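Inositol-1,4,5-trisphosphate 5-phosphatase 1 (Schizosaccharomyces pombe, PDB 1I9Z) removes the 5-phosphate from soluble and lipid inositol phosphates, including phosphatidylinositol 4,5-bisphosphate, through the magnesium-dependent catalytic domain of a synaptojanin-like protein. Local coordinates at residues Phe257-Asp268 and Tyr296-Arg307. Sequence-based numbering, arbitrary orientation.
Sequences FPPTYKFDIGTD and YQSVPLYYSDHR. With 2IP (D-myo-inositol-1,4-bisphosphate), chain C.
Arg307 lays its guanidinium flat on the ring of Phe263, planes 23° apart, a cation-pi stack with CZ 3.9 Å from the ring centroid. A bend at chi2 folds the arginine over the ring, and CG rests against CE1 of Phe263. CE2 of Tyr302 touches the rim of the opposite guanidinium face, while Arg307 NH2 donates to Thr267 O at 2.9 Å. Tyr302 OH gives a short 2.5 Å bond to the syn side of Asp268 OD1, an oxygen that a water also links to Arg307 NH2. A phenylalanine in place of Tyr302 would probably leave this carboxylate without its hydroxyl donor and freer to turn. Through its backbone, Tyr302 O accepts from Gly266 N in the type II turn Asp264-Thr267.

Phe263 N meets a lone pair of Asp305 O at 3.0 Å, almost straight, and Arg307 N donates to Thr260 O. The Asp305 carboxylate forms a salt bridge with Lys262, its hydrogen bond weak, NZ 3.5 Å from OD2, and lies near the bound calcium. Tyr261 OH comes up against the 4-phosphate and O5 of the inositol bisphosphate, too close for details to be trusted; this edge lines the product pocket of the DNase I-like phosphatase domain. Tyr261 CD1 sits over the His306 ring, whose ND1 is held by Asp283.

Phe257 turns CE2 and CZ into the face of Tyr296, edge-to-face with planes at 87°. Its CG, between the backbone N and carbonyl carbon (chi1 52°), brings one ring face against Gln297 C and Ser298 N; CB lies 3.5 Å from Ser298 OG, and CD1 meets Ser298 CB. The loop between helix 236-242 and strand 283-288 is thereby fastened to strand 292-298, outermost in its sheet, and to the turn leading into strand 309-320, with Ser304 and His306 touching strand 20-33.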
# COMPACT_ATOMS: atom_id res chain seq x y z
N PHE A 257 -16.27 7.81 -1.61
CA PHE A 257 -15.86 9.15 -2.06
C PHE A 257 -16.02 9.28 -3.56
O PHE A 257 -15.98 8.29 -4.28
CB PHE A 257 -14.39 9.42 -1.64
CG PHE A 257 -13.44 8.35 -2.03
CD1 PHE A 257 -12.73 8.43 -3.26
CD2 PHE A 257 -13.21 7.26 -1.18
CE1 PHE A 257 -11.78 7.40 -3.60
CE2 PHE A 257 -12.28 6.24 -1.51
CZ PHE A 257 -11.56 6.31 -2.72
N PRO A 258 -16.19 10.52 -4.06
CA PRO A 258 -16.36 10.73 -5.49
C PRO A 258 -15.08 10.47 -6.30
O PRO A 258 -13.99 10.44 -5.70
CB PRO A 258 -16.76 12.21 -5.59
CG PRO A 258 -17.04 12.69 -4.12
CD PRO A 258 -16.24 11.79 -3.28
N PRO A 259 -15.20 10.23 -7.61
CA PRO A 259 -14.10 9.98 -8.55
C PRO A 259 -13.07 11.10 -8.30
O PRO A 259 -13.44 12.32 -8.15
CB PRO A 259 -14.78 10.19 -9.90
CG PRO A 259 -16.13 9.43 -9.65
CD PRO A 259 -16.51 9.96 -8.25
N THR A 260 -11.80 10.68 -8.14
CA THR A 260 -10.75 11.59 -7.78
C THR A 260 -10.07 12.24 -8.96
O THR A 260 -9.13 13.01 -8.78
CB THR A 260 -9.66 10.83 -7.02
OG1 THR A 260 -9.26 9.65 -7.81
CG2 THR A 260 -10.22 10.33 -5.66
N TYR A 261 -10.55 11.91 -10.15
CA TYR A 261 -10.00 12.35 -11.36
C TYR A 261 -11.12 12.68 -12.30
O TYR A 261 -12.19 12.04 -12.34
CB TYR A 261 -9.13 11.26 -12.03
CG TYR A 261 -8.66 11.55 -13.43
CD1 TYR A 261 -7.49 12.31 -13.64
CD2 TYR A 261 -9.32 11.00 -14.56
CE1 TYR A 261 -6.96 12.49 -14.95
CE2 TYR A 261 -8.79 11.21 -15.87
CZ TYR A 261 -7.62 11.94 -16.04
OH TYR A 261 -7.07 12.14 -17.31
N LYS A 262 -10.51 13.71 -12.86
CA LYS A 262 -10.19 14.81 -13.65
C LYS A 262 -10.76 16.13 -13.27
O LYS A 262 -11.73 16.49 -13.78
CB LYS A 262 -10.29 14.49 -15.10
CG LYS A 262 -9.90 15.61 -15.78
CD LYS A 262 -8.50 15.84 -15.53
CE LYS A 262 -7.94 15.69 -16.95
NZ LYS A 262 -6.98 16.85 -17.18
N PHE A 263 -10.08 16.86 -12.37
CA PHE A 263 -10.63 18.12 -11.92
C PHE A 263 -9.85 19.28 -12.54
O PHE A 263 -8.59 19.16 -12.77
CB PHE A 263 -10.45 18.29 -10.36
CG PHE A 263 -11.34 17.45 -9.53
CD1 PHE A 263 -10.90 16.22 -8.99
CD2 PHE A 263 -12.66 17.83 -9.31
CE1 PHE A 263 -11.77 15.40 -8.23
CE2 PHE A 263 -13.51 17.02 -8.56
CZ PHE A 263 -13.08 15.82 -8.02
N ASP A 264 -10.54 20.41 -12.73
CA ASP A 264 -9.84 21.66 -13.14
C ASP A 264 -8.99 21.96 -11.89
O ASP A 264 -9.44 21.77 -10.75
CB ASP A 264 -10.84 22.82 -13.34
CG ASP A 264 -11.62 22.70 -14.65
OD1 ASP A 264 -11.32 21.78 -15.47
OD2 ASP A 264 -12.52 23.55 -14.85
N ILE A 265 -7.76 22.41 -12.09
CA ILE A 265 -6.87 22.63 -10.98
C ILE A 265 -7.38 23.81 -10.11
O ILE A 265 -7.78 24.85 -10.68
CB ILE A 265 -5.50 22.99 -11.52
CG1 ILE A 265 -4.96 21.78 -12.34
CG2 ILE A 265 -4.50 23.21 -10.30
CD1 ILE A 265 -3.92 22.14 -13.30
N GLY A 266 -7.37 23.62 -8.80
CA GLY A 266 -7.82 24.63 -7.82
C GLY A 266 -9.34 24.64 -7.57
O GLY A 266 -9.87 25.41 -6.75
N THR A 267 -10.10 23.80 -8.27
CA THR A 267 -11.56 23.88 -8.08
C THR A 267 -12.24 22.50 -7.79
O THR A 267 -11.60 21.43 -7.83
CB THR A 267 -12.21 24.44 -9.34
OG1 THR A 267 -12.24 23.41 -10.33
CG2 THR A 267 -11.39 25.57 -9.96
N ASP A 268 -13.56 22.56 -7.58
CA ASP A 268 -14.37 21.35 -7.32
C ASP A 268 -14.97 20.90 -8.62
O ASP A 268 -15.86 20.02 -8.62
CB ASP A 268 -15.54 21.74 -6.39
CG ASP A 268 -15.10 21.97 -4.96
OD1 ASP A 268 -14.23 21.21 -4.46
OD2 ASP A 268 -15.64 22.87 -4.26
N TYR A 296 -10.89 4.80 4.29
CA TYR A 296 -10.46 4.84 2.88
C TYR A 296 -11.15 6.05 2.33
O TYR A 296 -12.38 6.02 2.06
CB TYR A 296 -10.95 3.57 2.13
CG TYR A 296 -10.55 3.44 0.66
CD1 TYR A 296 -11.33 2.70 -0.20
CD2 TYR A 296 -9.32 3.95 0.17
CE1 TYR A 296 -10.90 2.41 -1.52
CE2 TYR A 296 -8.90 3.71 -1.15
CZ TYR A 296 -9.68 2.92 -1.99
OH TYR A 296 -9.21 2.56 -3.26
N GLN A 297 -10.41 7.12 2.09
CA GLN A 297 -11.07 8.36 1.64
C GLN A 297 -10.19 9.20 0.71
O GLN A 297 -8.96 9.03 0.69
CB GLN A 297 -11.29 9.28 2.87
CG GLN A 297 -12.51 8.98 3.76
CD GLN A 297 -13.81 8.82 2.95
OE1 GLN A 297 -14.12 9.61 2.00
NE2 GLN A 297 -14.58 7.80 3.30
N SER A 298 -10.85 10.14 0.02
CA SER A 298 -10.16 11.15 -0.77
C SER A 298 -10.21 12.42 0.13
O SER A 298 -11.00 12.51 1.08
CB SER A 298 -10.81 11.40 -2.12
OG SER A 298 -12.06 12.04 -2.03
N VAL A 299 -9.31 13.36 -0.14
CA VAL A 299 -9.22 14.57 0.67
C VAL A 299 -9.24 15.76 -0.23
O VAL A 299 -8.69 15.75 -1.30
CB VAL A 299 -7.87 14.52 1.48
CG1 VAL A 299 -7.54 15.89 2.08
CG2 VAL A 299 -8.00 13.41 2.57
N PRO A 300 -9.84 16.85 0.23
CA PRO A 300 -9.90 18.04 -0.61
C PRO A 300 -8.62 18.88 -0.69
O PRO A 300 -8.50 19.90 0.02
CB PRO A 300 -11.10 18.83 -0.02
CG PRO A 300 -11.66 17.97 1.10
CD PRO A 300 -10.55 17.03 1.51
N LEU A 301 -7.64 18.44 -1.48
CA LEU A 301 -6.44 19.27 -1.79
C LEU A 301 -6.60 19.57 -3.28
O LEU A 301 -7.01 18.68 -4.05
CB LEU A 301 -5.11 18.57 -1.58
CG LEU A 301 -4.65 18.38 -0.13
CD1 LEU A 301 -3.18 17.96 -0.16
CD2 LEU A 301 -4.81 19.75 0.65
N TYR A 302 -6.24 20.77 -3.70
CA TYR A 302 -6.54 21.24 -5.05
C TYR A 302 -5.35 21.58 -5.94
O TYR A 302 -5.52 22.26 -6.98
CB TYR A 302 -7.44 22.52 -4.87
CG TYR A 302 -8.80 22.24 -4.23
CD1 TYR A 302 -8.96 22.16 -2.82
CD2 TYR A 302 -9.91 22.07 -5.04
CE1 TYR A 302 -10.26 21.92 -2.23
CE2 TYR A 302 -11.18 21.81 -4.51
CZ TYR A 302 -11.34 21.74 -3.09
OH TYR A 302 -12.57 21.52 -2.55
N TYR A 303 -4.16 21.11 -5.55
CA TYR A 303 -2.96 21.45 -6.29
C TYR A 303 -2.83 20.74 -7.61
O TYR A 303 -2.05 21.17 -8.46
CB TYR A 303 -1.70 21.11 -5.49
CG TYR A 303 -1.76 21.61 -4.08
CD1 TYR A 303 -1.41 20.79 -3.01
CD2 TYR A 303 -2.15 22.94 -3.81
CE1 TYR A 303 -1.47 21.27 -1.66
CE2 TYR A 303 -2.17 23.42 -2.50
CZ TYR A 303 -1.84 22.59 -1.44
OH TYR A 303 -1.86 23.06 -0.11
N SER A 304 -3.58 19.66 -7.75
CA SER A 304 -3.46 18.78 -8.93
C SER A 304 -4.82 18.55 -9.61
O SER A 304 -5.85 19.05 -9.13
CB SER A 304 -2.87 17.42 -8.43
OG SER A 304 -2.86 16.43 -9.49
N ASP A 305 -4.80 17.84 -10.75
CA ASP A 305 -6.07 17.50 -11.39
C ASP A 305 -6.60 16.19 -10.76
O ASP A 305 -7.68 15.72 -11.08
CB ASP A 305 -5.92 17.38 -12.91
CG ASP A 305 -4.80 16.45 -13.34
OD1 ASP A 305 -4.01 15.90 -12.53
OD2 ASP A 305 -4.76 16.29 -14.56
N HIS A 306 -5.85 15.60 -9.83
CA HIS A 306 -6.37 14.47 -9.04
C HIS A 306 -6.51 14.89 -7.58
O HIS A 306 -5.76 15.76 -7.10
CB HIS A 306 -5.39 13.28 -8.95
CG HIS A 306 -5.18 12.57 -10.24
ND1 HIS A 306 -5.42 11.22 -10.40
CD2 HIS A 306 -4.65 13.00 -11.40
CE1 HIS A 306 -5.04 10.85 -11.62
NE2 HIS A 306 -4.57 11.92 -12.25
N ARG A 307 -7.44 14.27 -6.86
CA ARG A 307 -7.46 14.45 -5.39
C ARG A 307 -6.62 13.37 -4.80
O ARG A 307 -6.53 12.27 -5.37
CB ARG A 307 -8.85 14.22 -4.78
CG ARG A 307 -9.86 15.26 -5.24
CD ARG A 307 -9.77 16.57 -4.27
NE ARG A 307 -10.75 17.49 -4.83
CZ ARG A 307 -10.52 18.38 -5.78
NH1 ARG A 307 -9.30 18.62 -6.29
NH2 ARG A 307 -11.59 18.93 -6.40
C1 2IP C . -6.23 9.56 -22.81
C2 2IP C . -4.84 10.24 -22.79
C3 2IP C . -4.84 11.56 -21.93
C4 2IP C . -5.37 11.36 -20.49
C5 2IP C . -6.81 10.81 -20.60
C6 2IP C . -6.86 9.45 -21.37
O1 2IP C . -7.06 9.26 -23.89
O2 2IP C . -3.85 9.41 -22.24
O3 2IP C . -3.54 12.07 -21.82
O4 2IP C . -5.36 12.65 -19.79
O5 2IP C . -7.36 10.60 -19.30
O6 2IP C . -8.26 9.17 -21.37
P4 2IP C . -4.44 12.97 -18.56
O41 2IP C . -4.68 11.82 -17.51
O42 2IP C . -4.81 14.27 -17.99
O43 2IP C . -3.03 12.98 -19.18
P1 2IP C . -7.43 7.98 -24.59
O11 2IP C . -7.18 8.31 -26.07
O12 2IP C . -6.72 6.70 -24.23
O13 2IP C . -8.96 7.89 -24.42
O HOH W 1 -12.81 12.57 -4.51
O HOH W 2 -8.20 20.49 -8.25
O HOH W 3 -14.06 18.49 -5.12